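PDB 4QGR: DegT/DnrJ/EryC1/StrS aminotransferase from Brucella abortus 2308, which binds pyridoxal 5'-phosphate and probably catalyses transamination, the transfer of an amino group from a donor to an acceptor substrate. Local coordinates for residues D68-P73 against F92-E97; L74-I79 against R222-H227; V85-F90 against E97-V102; V144-L149 against I321-P326; M210-N213 against L217-T220. All blocks are in the same frame, centred on the assembly; numbering follows the deposited sequence.

Contact 1. Residues D68-P73 against F92-E97; sequences DALQMP and FAATAE. With PLP (pyridoxal-5'-phosphate), chain E.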
# COMPACT_ATOMS: atom_id res chain seq x y z
N ASP A 68 4.73 -3.85 -3.09
CA ASP A 68 4.12 -3.22 -4.26
C ASP A 68 5.11 -3.03 -5.40
O ASP A 68 4.76 -3.17 -6.60
CB ASP A 68 3.53 -1.83 -3.92
CG ASP A 68 2.33 -1.84 -2.95
OD1 ASP A 68 1.93 -2.88 -2.32
OD2 ASP A 68 1.83 -0.72 -2.71
N ALA A 69 6.33 -2.62 -5.06
CA ALA A 69 7.38 -2.32 -6.01
C ALA A 69 7.81 -3.49 -6.85
O ALA A 69 8.23 -3.29 -7.98
CB ALA A 69 8.58 -1.71 -5.32
N LEU A 70 7.65 -4.69 -6.31
CA LEU A 70 7.90 -5.94 -7.05
C LEU A 70 6.67 -6.41 -7.82
O LEU A 70 6.80 -6.97 -8.92
CB LEU A 70 8.31 -7.04 -6.06
CG LEU A 70 9.61 -6.80 -5.27
CD1 LEU A 70 9.72 -7.74 -4.09
CD2 LEU A 70 10.78 -7.04 -6.21
N GLN A 71 5.48 -6.20 -7.25
CA GLN A 71 4.24 -6.59 -7.89
C GLN A 71 3.99 -5.79 -9.17
O GLN A 71 3.60 -6.36 -10.19
CB GLN A 71 3.06 -6.37 -6.94
CG GLN A 71 1.67 -6.70 -7.50
CD GLN A 71 0.58 -6.44 -6.46
OE1 GLN A 71 0.89 -6.18 -5.29
NE2 GLN A 71 -0.66 -6.37 -6.89
N MET A 72 4.14 -4.48 -9.12
CA MET A 72 3.73 -3.69 -10.27
C MET A 72 4.44 -4.03 -11.58
O MET A 72 3.79 -4.08 -12.65
CB MET A 72 3.77 -2.20 -9.94
CG MET A 72 2.69 -1.82 -8.93
SD MET A 72 2.59 -0.02 -8.73
CE MET A 72 3.84 0.34 -7.49
N PRO A 73 5.77 -4.26 -11.55
CA PRO A 73 6.41 -4.64 -12.79
C PRO A 73 5.87 -5.97 -13.37
O PRO A 73 5.83 -6.10 -14.60
CB PRO A 73 7.87 -4.77 -12.41
CG PRO A 73 8.04 -3.80 -11.29
CD PRO A 73 6.74 -3.84 -10.53
N PHE A 92 13.12 -12.47 2.02
CA PHE A 92 11.86 -12.04 2.62
C PHE A 92 10.67 -12.49 1.79
O PHE A 92 10.75 -12.57 0.56
CB PHE A 92 11.85 -10.51 2.72
CG PHE A 92 10.67 -9.96 3.45
CD1 PHE A 92 10.55 -10.09 4.83
CD2 PHE A 92 9.70 -9.27 2.77
CE1 PHE A 92 9.44 -9.59 5.50
CE2 PHE A 92 8.59 -8.75 3.42
CZ PHE A 92 8.48 -8.88 4.79
N ALA A 93 9.55 -12.79 2.45
CA ALA A 93 8.39 -13.39 1.78
C ALA A 93 7.91 -12.65 0.52
O ALA A 93 7.42 -13.26 -0.41
CB ALA A 93 7.23 -13.49 2.76
N ALA A 94 7.94 -11.32 0.54
CA ALA A 94 7.47 -10.51 -0.58
C ALA A 94 8.00 -10.97 -1.94
O ALA A 94 7.25 -10.99 -2.85
CB ALA A 94 7.85 -9.07 -0.37
N THR A 95 9.29 -11.36 -2.05
CA THR A 95 9.91 -11.74 -3.34
C THR A 95 9.07 -12.84 -4.06
O THR A 95 8.86 -12.79 -5.27
CB THR A 95 11.37 -12.18 -3.11
OG1 THR A 95 12.06 -11.22 -2.27
CG2 THR A 95 12.13 -12.37 -4.44
N ALA A 96 8.63 -13.87 -3.32
CA ALA A 96 7.78 -14.92 -3.85
C ALA A 96 6.30 -14.61 -3.81
O ALA A 96 5.57 -14.99 -4.70
CB ALA A 96 8.02 -16.23 -3.13
N GLU A 97 5.86 -13.92 -2.76
CA GLU A 97 4.47 -13.70 -2.54
C GLU A 97 3.80 -12.94 -3.68
O GLU A 97 2.68 -13.29 -4.07
CB GLU A 97 4.29 -12.94 -1.24
CG GLU A 97 2.84 -12.58 -0.91
CD GLU A 97 2.81 -11.71 0.34
OE1 GLU A 97 3.36 -10.59 0.30
OE2 GLU A 97 2.31 -12.21 1.40
N1 PLP E . 12.21 -7.67 -0.62
C2 PLP E . 13.15 -7.87 0.32
C2A PLP E . 14.44 -8.59 0.02
C3 PLP E . 12.92 -7.28 1.67
O3 PLP E . 13.86 -7.43 2.59
C4 PLP E . 11.61 -6.63 1.94
C4A PLP E . 11.20 -5.92 3.18
O4A PLP E . 11.96 -5.24 3.82
C5 PLP E . 10.68 -6.50 0.82
C6 PLP E . 11.04 -7.04 -0.42
C5A PLP E . 9.34 -5.83 1.00
O4P PLP E . 9.46 -4.43 1.26
P PLP E . 8.38 -3.67 2.19
O1P PLP E . 8.59 -2.17 1.98
O2P PLP E . 7.02 -4.19 1.82
O3P PLP E . 8.84 -4.10 3.59

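Contact 2. Residues L74-I79 against R222-H227; sequences LMTRGI and RSVLFH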
# COMPACT_ATOMS: atom_id res chain seq x y z
N LEU A 74 5.51 -6.92 -12.50
CA LEU A 74 4.90 -8.17 -13.00
C LEU A 74 3.58 -7.87 -13.69
O LEU A 74 3.26 -8.45 -14.75
CB LEU A 74 4.67 -9.16 -11.85
CG LEU A 74 5.93 -9.67 -11.16
CD1 LEU A 74 5.57 -10.51 -9.93
CD2 LEU A 74 6.75 -10.53 -12.08
N MET A 75 2.80 -6.94 -13.12
CA MET A 75 1.53 -6.56 -13.71
C MET A 75 1.70 -5.90 -15.08
O MET A 75 0.96 -6.21 -16.04
CB MET A 75 0.71 -5.65 -12.80
CG MET A 75 0.30 -6.28 -11.49
SD MET A 75 -0.44 -5.11 -10.37
CE MET A 75 -1.94 -4.65 -11.19
N THR A 76 2.67 -5.02 -15.19
CA THR A 76 2.89 -4.32 -16.48
C THR A 76 3.29 -5.29 -17.57
O THR A 76 2.98 -5.04 -18.73
CB THR A 76 3.96 -3.22 -16.43
OG1 THR A 76 5.24 -3.80 -16.17
CG2 THR A 76 3.64 -2.23 -15.39
N ARG A 77 4.00 -6.37 -17.21
CA ARG A 77 4.42 -7.38 -18.19
C ARG A 77 3.36 -8.41 -18.46
O ARG A 77 3.62 -9.33 -19.23
CB ARG A 77 5.70 -8.09 -17.71
CG ARG A 77 6.92 -7.21 -17.88
CD ARG A 77 7.40 -7.16 -19.33
NE ARG A 77 8.10 -8.39 -19.75
CZ ARG A 77 9.18 -8.40 -20.56
NH1 ARG A 77 9.68 -7.26 -21.01
NH2 ARG A 77 9.75 -9.53 -20.93
N GLY A 78 2.18 -8.30 -17.86
CA GLY A 78 1.13 -9.29 -18.07
C GLY A 78 1.44 -10.67 -17.48
O GLY A 78 0.96 -11.67 -17.98
N ILE A 79 2.24 -10.72 -16.43
CA ILE A 79 2.63 -12.00 -15.84
C ILE A 79 1.59 -12.46 -14.86
O ILE A 79 1.14 -11.69 -14.01
CB ILE A 79 4.03 -11.91 -15.17
CG1 ILE A 79 5.06 -11.69 -16.25
CG2 ILE A 79 4.33 -13.17 -14.35
CD1 ILE A 79 6.42 -11.31 -15.74
N ARG A 222 3.70 4.20 -13.69
CA ARG A 222 3.05 5.36 -13.12
C ARG A 222 1.54 5.26 -13.29
O ARG A 222 0.78 5.82 -12.49
CB ARG A 222 3.58 6.68 -13.69
CG ARG A 222 5.04 6.97 -13.30
CD ARG A 222 5.46 8.40 -13.65
NE ARG A 222 6.92 8.60 -13.62
CZ ARG A 222 7.63 8.77 -12.50
NH1 ARG A 222 7.05 8.73 -11.30
NH2 ARG A 222 8.93 8.93 -12.58
N SER A 223 1.10 4.56 -14.34
CA SER A 223 -0.30 4.29 -14.52
C SER A 223 -0.79 3.26 -13.50
O SER A 223 -1.77 3.48 -12.82
CB SER A 223 -0.55 3.79 -15.96
OG SER A 223 -1.85 3.24 -16.13
N VAL A 224 -0.06 2.16 -13.37
CA VAL A 224 -0.47 1.07 -12.51
C VAL A 224 -0.62 1.51 -11.05
O VAL A 224 -1.53 1.05 -10.34
CB VAL A 224 0.51 -0.13 -12.63
CG1 VAL A 224 0.28 -1.19 -11.56
CG2 VAL A 224 0.36 -0.77 -14.01
N LEU A 225 0.27 2.38 -10.58
CA LEU A 225 0.23 2.78 -9.17
C LEU A 225 -0.90 3.72 -8.86
O LEU A 225 -1.20 3.94 -7.67
CB LEU A 225 1.57 3.35 -8.72
CG LEU A 225 1.95 4.73 -9.27
CD1 LEU A 225 1.33 5.87 -8.51
CD2 LEU A 225 3.45 4.89 -9.27
N PHE A 226 -1.56 4.24 -9.89
CA PHE A 226 -2.74 5.08 -9.71
C PHE A 226 -3.92 4.52 -10.47
O PHE A 226 -4.45 5.15 -11.42
CB PHE A 226 -2.45 6.55 -10.06
CG PHE A 226 -3.63 7.49 -9.82
CD1 PHE A 226 -4.48 7.30 -8.75
CD2 PHE A 226 -3.89 8.54 -10.70
CE1 PHE A 226 -5.56 8.16 -8.53
CE2 PHE A 226 -4.97 9.40 -10.49
CZ PHE A 226 -5.80 9.20 -9.40
N HIS A 227 -4.29 3.29 -10.09
CA HIS A 227 -5.46 2.58 -10.66
C HIS A 227 -5.47 2.44 -12.18
O HIS A 227 -6.53 2.39 -12.80
CB HIS A 227 -6.75 3.28 -10.22
CG HIS A 227 -6.85 3.46 -8.75
ND1 HIS A 227 -7.09 2.40 -7.89
CD2 HIS A 227 -6.67 4.54 -7.97
CE1 HIS A 227 -7.07 2.84 -6.65
NE2 HIS A 227 -6.81 4.13 -6.67

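Contact 3. Residues V85-F90 against E97-V102; sequences VFVPSF and EVVALV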
# COMPACT_ATOMS: atom_id res chain seq x y z
N VAL A 85 7.93 -17.63 -12.41
CA VAL A 85 8.90 -16.57 -12.02
C VAL A 85 9.91 -17.18 -11.04
O VAL A 85 9.53 -17.81 -10.02
CB VAL A 85 8.22 -15.34 -11.39
CG1 VAL A 85 9.24 -14.30 -10.96
CG2 VAL A 85 7.16 -14.73 -12.29
N PHE A 86 11.20 -17.05 -11.35
CA PHE A 86 12.29 -17.72 -10.61
C PHE A 86 12.82 -16.79 -9.54
O PHE A 86 13.18 -15.66 -9.85
CB PHE A 86 13.39 -18.16 -11.62
CG PHE A 86 12.86 -19.09 -12.65
CD1 PHE A 86 12.19 -18.58 -13.77
CD2 PHE A 86 12.80 -20.45 -12.40
CE1 PHE A 86 11.60 -19.39 -14.68
CE2 PHE A 86 12.23 -21.29 -13.33
CZ PHE A 86 11.61 -20.78 -14.46
N VAL A 87 12.78 -17.27 -8.29
CA VAL A 87 13.08 -16.45 -7.09
C VAL A 87 13.89 -17.27 -6.10
O VAL A 87 13.85 -18.52 -6.09
CB VAL A 87 11.77 -15.91 -6.42
CG1 VAL A 87 10.92 -15.22 -7.47
CG2 VAL A 87 10.94 -17.03 -5.80
N PRO A 88 14.67 -16.57 -5.23
CA PRO A 88 15.25 -17.32 -4.13
C PRO A 88 14.22 -17.71 -3.09
O PRO A 88 13.16 -17.10 -2.99
CB PRO A 88 16.26 -16.33 -3.52
CG PRO A 88 16.25 -15.12 -4.38
CD PRO A 88 14.96 -15.13 -5.13
N SER A 89 14.50 -18.79 -2.37
CA SER A 89 13.76 -19.15 -1.16
C SER A 89 14.37 -18.45 0.07
O SER A 89 13.65 -18.17 1.04
CB SER A 89 13.81 -20.67 -1.00
OG SER A 89 13.28 -21.07 0.25
N PHE A 90 15.68 -18.20 0.06
CA PHE A 90 16.34 -17.50 1.16
C PHE A 90 16.23 -15.99 0.96
O PHE A 90 17.15 -15.37 0.44
CB PHE A 90 17.80 -17.95 1.27
CG PHE A 90 18.40 -17.71 2.62
CD1 PHE A 90 18.03 -18.51 3.67
CD2 PHE A 90 19.32 -16.67 2.82
CE1 PHE A 90 18.55 -18.31 4.93
CE2 PHE A 90 19.86 -16.45 4.08
CZ PHE A 90 19.46 -17.26 5.13
N GLU A 97 5.86 -13.92 -2.76
CA GLU A 97 4.47 -13.70 -2.54
C GLU A 97 3.80 -12.94 -3.68
O GLU A 97 2.68 -13.29 -4.07
CB GLU A 97 4.29 -12.94 -1.24
CG GLU A 97 2.84 -12.58 -0.91
CD GLU A 97 2.81 -11.71 0.34
OE1 GLU A 97 3.36 -10.59 0.30
OE2 GLU A 97 2.31 -12.21 1.40
N VAL A 98 4.48 -11.92 -4.22
CA VAL A 98 3.90 -11.11 -5.28
C VAL A 98 3.63 -11.93 -6.55
O VAL A 98 2.65 -11.67 -7.27
CB VAL A 98 4.71 -9.85 -5.63
CG1 VAL A 98 4.80 -8.93 -4.42
CG2 VAL A 98 6.08 -10.18 -6.21
N VAL A 99 4.45 -12.96 -6.76
CA VAL A 99 4.31 -13.85 -7.90
C VAL A 99 2.98 -14.63 -7.80
O VAL A 99 2.19 -14.64 -8.73
CB VAL A 99 5.53 -14.78 -8.02
CG1 VAL A 99 5.34 -15.81 -9.13
CG2 VAL A 99 6.80 -14.01 -8.21
N ALA A 100 2.72 -15.24 -6.63
CA ALA A 100 1.43 -15.87 -6.33
C ALA A 100 0.24 -14.93 -6.38
O ALA A 100 -0.84 -15.28 -6.89
CB ALA A 100 1.52 -16.57 -4.98
N LEU A 101 0.42 -13.75 -5.82
CA LEU A 101 -0.63 -12.74 -5.81
C LEU A 101 -1.14 -12.45 -7.20
O LEU A 101 -2.37 -12.42 -7.40
CB LEU A 101 -0.15 -11.48 -5.13
CG LEU A 101 -1.26 -10.48 -4.85
CD1 LEU A 101 -2.06 -10.93 -3.66
CD2 LEU A 101 -0.67 -9.10 -4.56
N VAL A 102 -0.24 -12.30 -8.18
CA VAL A 102 -0.67 -12.05 -9.58
C VAL A 102 -1.15 -13.30 -10.33
O VAL A 102 -1.55 -13.21 -11.50
CB VAL A 102 0.35 -11.28 -10.43
CG1 VAL A 102 0.65 -9.93 -9.79
CG2 VAL A 102 1.64 -12.08 -10.69

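Contact 4. Residues V144-L149 against I321-P326; sequences VDLFGL and IYYVKP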
# COMPACT_ATOMS: atom_id res chain seq x y z
N VAL A 144 17.61 -11.30 -5.70
CA VAL A 144 17.63 -10.41 -4.52
C VAL A 144 19.05 -10.02 -4.20
O VAL A 144 19.96 -10.86 -4.25
CB VAL A 144 17.00 -11.11 -3.30
CG1 VAL A 144 17.04 -10.21 -2.09
CG2 VAL A 144 15.56 -11.53 -3.63
N ASP A 145 19.25 -8.75 -3.88
CA ASP A 145 20.54 -8.32 -3.41
C ASP A 145 20.55 -8.51 -1.90
O ASP A 145 20.30 -7.58 -1.17
CB ASP A 145 20.76 -6.86 -3.74
CG ASP A 145 20.67 -6.57 -5.21
OD1 ASP A 145 21.07 -7.43 -6.04
OD2 ASP A 145 20.21 -5.44 -5.56
N LEU A 146 20.77 -9.73 -1.42
CA LEU A 146 20.47 -10.02 -0.02
C LEU A 146 21.46 -9.33 0.90
O LEU A 146 22.64 -9.36 0.66
CB LEU A 146 20.42 -11.53 0.27
CG LEU A 146 19.67 -11.93 1.54
CD1 LEU A 146 18.19 -11.56 1.44
CD2 LEU A 146 19.77 -13.41 1.86
N PHE A 147 20.97 -8.73 1.96
CA PHE A 147 21.79 -8.04 3.00
C PHE A 147 22.57 -6.85 2.48
O PHE A 147 23.42 -6.31 3.18
CB PHE A 147 22.75 -9.01 3.75
CG PHE A 147 22.05 -10.22 4.37
CD1 PHE A 147 20.78 -10.13 4.93
CD2 PHE A 147 22.66 -11.44 4.35
CE1 PHE A 147 20.16 -11.24 5.50
CE2 PHE A 147 22.03 -12.58 4.94
CZ PHE A 147 20.78 -12.47 5.52
N GLY A 148 22.25 -6.45 1.25
CA GLY A 148 22.93 -5.28 0.63
C GLY A 148 23.92 -5.57 -0.44
O GLY A 148 24.45 -4.63 -1.08
N LEU A 149 24.18 -6.87 -0.69
CA LEU A 149 25.22 -7.30 -1.60
C LEU A 149 24.61 -7.62 -2.97
O LEU A 149 23.68 -8.42 -3.04
CB LEU A 149 25.87 -8.57 -1.06
CG LEU A 149 27.03 -9.21 -1.87
CD1 LEU A 149 28.17 -8.23 -1.92
CD2 LEU A 149 27.42 -10.55 -1.24
N ILE A 321 18.36 -13.59 13.68
CA ILE A 321 18.55 -14.61 12.66
C ILE A 321 17.69 -14.26 11.47
O ILE A 321 16.47 -14.26 11.57
CB ILE A 321 18.12 -16.00 13.20
CG1 ILE A 321 18.98 -16.38 14.39
CG2 ILE A 321 18.24 -17.06 12.12
CD1 ILE A 321 18.52 -17.66 15.08
N TYR A 322 18.33 -13.96 10.36
CA TYR A 322 17.70 -13.82 9.03
C TYR A 322 18.27 -14.98 8.16
O TYR A 322 19.42 -14.91 7.77
CB TYR A 322 18.10 -12.47 8.42
CG TYR A 322 17.49 -11.31 9.16
CD1 TYR A 322 16.11 -11.09 9.12
CD2 TYR A 322 18.28 -10.43 9.90
CE1 TYR A 322 15.54 -10.05 9.84
CE2 TYR A 322 17.72 -9.37 10.59
CZ TYR A 322 16.36 -9.17 10.53
OH TYR A 322 15.80 -8.08 11.22
N TYR A 323 17.51 -16.03 7.84
CA TYR A 323 16.08 -16.17 8.06
C TYR A 323 15.87 -17.50 8.73
O TYR A 323 16.60 -18.48 8.47
CB TYR A 323 15.33 -16.16 6.72
CG TYR A 323 15.40 -14.83 6.05
CD1 TYR A 323 14.48 -13.85 6.34
CD2 TYR A 323 16.41 -14.54 5.13
CE1 TYR A 323 14.57 -12.59 5.77
CE2 TYR A 323 16.50 -13.29 4.56
CZ TYR A 323 15.57 -12.34 4.87
OH TYR A 323 15.62 -11.07 4.33
N VAL A 324 14.87 -17.54 9.59
CA VAL A 324 14.61 -18.72 10.37
C VAL A 324 14.04 -19.86 9.53
O VAL A 324 14.36 -21.02 9.79
CB VAL A 324 13.69 -18.38 11.56
CG1 VAL A 324 13.21 -19.61 12.27
CG2 VAL A 324 14.46 -17.50 12.55
N LYS A 325 13.17 -19.51 8.59
CA LYS A 325 12.47 -20.49 7.75
C LYS A 325 12.53 -19.97 6.32
O LYS A 325 11.94 -18.94 6.04
CB LYS A 325 11.01 -20.65 8.22
CG LYS A 325 10.61 -22.08 8.41
CD LYS A 325 9.21 -22.24 8.96
CE LYS A 325 8.51 -23.39 8.24
NZ LYS A 325 7.78 -24.24 9.21
N PRO A 326 13.28 -20.65 5.44
CA PRO A 326 13.24 -20.23 4.02
C PRO A 326 11.85 -20.40 3.44
O PRO A 326 11.06 -21.20 3.91
CB PRO A 326 14.26 -21.14 3.35
CG PRO A 326 14.24 -22.38 4.18
CD PRO A 326 14.03 -21.90 5.62

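Contact 5. Residues M210-N213 against L217-T220; sequences MFTN and LADT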
# COMPACT_ATOMS: atom_id res chain seq x y z
N MET A 210 10.51 2.18 -7.53
CA MET A 210 10.93 1.36 -8.70
C MET A 210 11.83 2.21 -9.55
O MET A 210 11.70 3.43 -9.56
CB MET A 210 9.73 0.87 -9.50
CG MET A 210 8.75 0.08 -8.64
SD MET A 210 7.17 -0.27 -9.43
CE MET A 210 6.50 1.38 -9.44
N PHE A 211 12.72 1.53 -10.27
CA PHE A 211 13.78 2.16 -11.03
C PHE A 211 13.86 1.56 -12.43
O PHE A 211 13.79 0.33 -12.60
CB PHE A 211 15.12 1.95 -10.33
CG PHE A 211 15.09 2.24 -8.85
CD1 PHE A 211 14.94 3.55 -8.40
CD2 PHE A 211 15.20 1.24 -7.92
CE1 PHE A 211 14.93 3.86 -7.06
CE2 PHE A 211 15.15 1.53 -6.56
CZ PHE A 211 15.03 2.84 -6.12
N THR A 212 14.02 2.39 -13.47
CA THR A 212 14.24 1.85 -14.79
C THR A 212 14.77 2.93 -15.72
O THR A 212 14.54 4.12 -15.51
CB THR A 212 12.97 1.22 -15.39
OG1 THR A 212 13.31 0.51 -16.59
CG2 THR A 212 11.88 2.25 -15.64
N ASN A 213 15.51 2.48 -16.73
CA ASN A 213 15.88 3.35 -17.84
C ASN A 213 14.94 3.33 -19.02
O ASN A 213 15.13 4.08 -19.98
CB ASN A 213 17.28 3.00 -18.33
CG ASN A 213 18.33 3.39 -17.33
OD1 ASN A 213 18.22 4.38 -16.65
ND2 ASN A 213 19.39 2.59 -17.26
N LEU A 217 8.24 1.69 -19.91
CA LEU A 217 7.97 0.90 -18.72
C LEU A 217 7.65 1.83 -17.56
O LEU A 217 6.73 1.56 -16.77
CB LEU A 217 9.14 0.00 -18.37
CG LEU A 217 9.06 -0.74 -17.04
CD1 LEU A 217 7.82 -1.64 -16.98
CD2 LEU A 217 10.32 -1.57 -16.82
N ALA A 218 8.40 2.92 -17.43
CA ALA A 218 8.16 3.92 -16.38
C ALA A 218 6.72 4.49 -16.49
O ALA A 218 6.04 4.65 -15.50
CB ALA A 218 9.20 5.04 -16.47
N ASP A 219 6.28 4.80 -17.70
CA ASP A 219 4.94 5.38 -17.90
C ASP A 219 3.88 4.41 -17.46
O ASP A 219 2.89 4.79 -16.85
CB ASP A 219 4.72 5.71 -19.37
CG ASP A 219 5.48 6.94 -19.85
OD1 ASP A 219 5.97 7.73 -19.02
OD2 ASP A 219 5.58 7.12 -21.09
N THR A 220 4.09 3.14 -17.78
CA THR A 220 3.15 2.08 -17.42
C THR A 220 3.13 1.92 -15.91
O THR A 220 2.07 1.73 -15.33
CB THR A 220 3.48 0.76 -18.16
OG1 THR A 220 3.48 1.01 -19.61
CG2 THR A 220 2.46 -0.21 -17.88

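Contact 1. Residues D68-P73 against F92-E97
With CG beside its backbone N (chi1 -62°) and the chain continuing extended, Leu70 sends CD1 out of helix 68-76 against the first turn of helix 94-101. There CD1 rests 4.1 Å from Thr95 CA and 4.4 Å from Ala94 CB, a small apolar contact formed by a single methyl. The same methyl reaches the cofactor, Leu70 CD1 lying 4.0 Å from C6 of the pyridoxal phosphate, and Ala94 CB comes to 3.8 Å from that carbon. In Phe92 CG is anti to the backbone N (chi1 -174°), and the ring lies over a face of the pyridine, shifted toward its C4-C5 side and only slightly tilted: CD2 is 3.4 Å from the cofactor's C4. The CB of Thr95 points away from segment 68-73, so the leucine meets its CA; OG1 is hydrogen-bonded to Asp170 and Thr91 and lies 3.9 Å from the pyridine N1. Phe92, Ala94 and Thr95 thus cover one face of the pyridine, and Leu70 CD1 closes its edge near C6. Glu97 bonds His227 and Gly240 of the second subunit, so the pocket lies next to the dimer interface. Within the chain, Leu70 also packs on Ile168 and Asp170 of strand 166-170 and on Val98 of helix 94-101, while Ala69 and Met72 meet Met210 of strand 208-212.

Contact 2. Residues L74-I79 against R222-H227
Val224 spreads its two methyl groups over two neighbouring residues of helix 68-76. Its CG2 meets Thr76 CG2 at 3.8 Å, and its CG1 lies 4.1 Å from Met75 CE and 4.2 Å from Met75 SD. The side chains cross at a slant, and the contact is purely apolar. Thr76 can offer a methyl here because its first torsion (chi1 66°) sets OG1 between the backbone N and carbonyl carbon, where the hydroxyl bonds Pro73 O in the preceding turn, while CG2 turns outward to the valine. Met75 is bent at its last torsion, which brings the thioether end round to Val224 CG1. Met75 also packs on Leu101 of the second subunit, and His227, further along, bonds Glu97 of that subunit, so the join lies beside the dimer interface. Backbone bonds from Val224 and His227 to Ile241 tie the end of the second segment to the loop that follows. Beyond the touching residues helix 68-76 closes in a Schellman motif: Gly78 takes a positive phi (68°), with Ile79 N bonded to Leu74 O and Gly78 N to Met75 O, each at 3.0 Å. The whole is helix-to-helix packing at the C-terminal ends of two helices in the large domain of a fold type I aminotransferase.

Contact 3. Residues V85-F90 against E97-V102
Val85 and Val99 face each other with their branches interlocked. The two methyls of Val99 straddle the branch carbon of its partner, Val85 CB being 3.7 Å from both CG1 and CG2 of Val99. Each methyl then finds a counterpart: Val85 CG1 lies 3.7 Å from Val99 CG2, and Val85 CG2 lies 3.8 Å from Val99 CG1. Both valines hold CG1 anti to the backbone N (chi1 178° in Val85, 175° in Val99), and the two forks cross at an angle. Two residues along the strand, Val87 points to the same side of the sheet and touches Val99 more lightly, its CG1 being 4.4 Å from Val99 CG2. The intervening Phe86 points away, to the other side, where it packs on Leu123, Ala126 and Ile127 of helix 120-133. One residue of helix 94-101 therefore spans the two residues of strand 83-88 that point to its side of the sheet, and all three valines are buried. Val99 extends its cover to Pro106 of the next strand, and the adjacent Val98 packs on Leu70 and Leu74 of helix 68-76. Through their backbones Val85 and Val87 are hydrogen-bonded to Val107. Strand 83-88, helix 94-101 and strand 105-109 thus form a beta-alpha-beta crossover between neighbouring parallel strands, and the valines fill the layer between the crossover helix and one face of the large mixed sheet at the centre of the fold type I aminotransferases.

Contact 4. Residues V144-L149 against I321-P326
Beside the pyridoxal phosphate pocket, which Val144 helps to line, Leu146 and Phe147 pack against Tyr323 and Tyr322, joining two sequence-distant loops. Leu146 and the Tyr323 side chain run past each other in opposite directions. Leu146 holds CG anti to its backbone N (chi1 -160°), which carries CD1 to the edge of the tyrosine ring, near its plane, 3.9 Å from both CE2 and OH of Tyr323. Phe147 turns the edge of its ring to Tyr322: its CZ is 3.6 Å from Tyr322 O, which lies near the ring plane, and CE1 is 3.8 Å from Tyr322 CB. Against Tyr323 the same ring makes a looser oblique approach, Phe147 CE1 to Tyr323 CE2 being 4.3 Å. Each loop is packed on itself, Leu146 CG centred over a face of Phe147 and Tyr322 CB over a face of Tyr323. A cis peptide links the two tyrosines. Phe90 meets the Tyr323 ring edge-to-face. Gln173 OE1 takes the backbone N-H of Phe147, while its NE2 is hydrogen-bonded to Tyr323 OH and to the cofactor. These bonds probably fix which way the amide is turned, presenting NE2 to the cofactor, while the apolar packing holds the two loops together.

Contact 5. Residues M210-N213 against L217-T220
Leu217 is the first residue of its segment to meet the strand, its CD2 lying 3.6 Å from Thr212 OG1 and 4.1 Å from Thr212 CB. The leucine methyl comes up beside the hydroxyl. Its other methyl, CD1, packs on Thr76 of helix 68-76. Ala218, next in line, turns its CB toward the strand and meets the other branch of the threonine, Thr212 CG2 being 4.0 Å from Ala218 CB and equally far from Ala218 N. The alanine methyl also touches His59 and Ile61 of the neighbouring strand 59-63, so it bears on two strands at once. One turn on from Glu216, Thr220 bonds the carbonyl of that residue through its hydroxyl and packs on Thr76 instead of on the strand. A single torsion of Thr212, OG1 anti to the backbone N (chi1 -171°), divides its two branches between Leu217 and Ala218. Strand 208-212 and helix 215-224, joined by a very short connection, pack on each other here. Thr212 OG1 is hydrogen-bonded to His189 O and to Asp214 N, so this buried hydroxyl has its polar needs met elsewhere, and its approach to Leu217 CD2 is plain van der Waals packing.

In the fold
From the N terminus, contact 1 closes the first loop, from helix 68-76 to the start of helix 94-101 beside the cofactor. Contact 3 opens within that loop and ends beyond it, so the two cross, meeting at Glu97. Contact 2 starts on the later part of helix 68-76, crosses contact 1, and spans a long loop to 222-227 that encloses contacts 3 and 5. Contact 4 opens after contacts 1 and 3 have closed; it crosses contact 2 and encloses contact 5, the short turn from strand 208-212 into helix 215-224. Helix 68-76 thus links contacts 1 and 2, helix 94-101 contacts 1 and 3, and helix 215-224 contacts 2 and 5, while contact 4 brings in the later 321-326 loop.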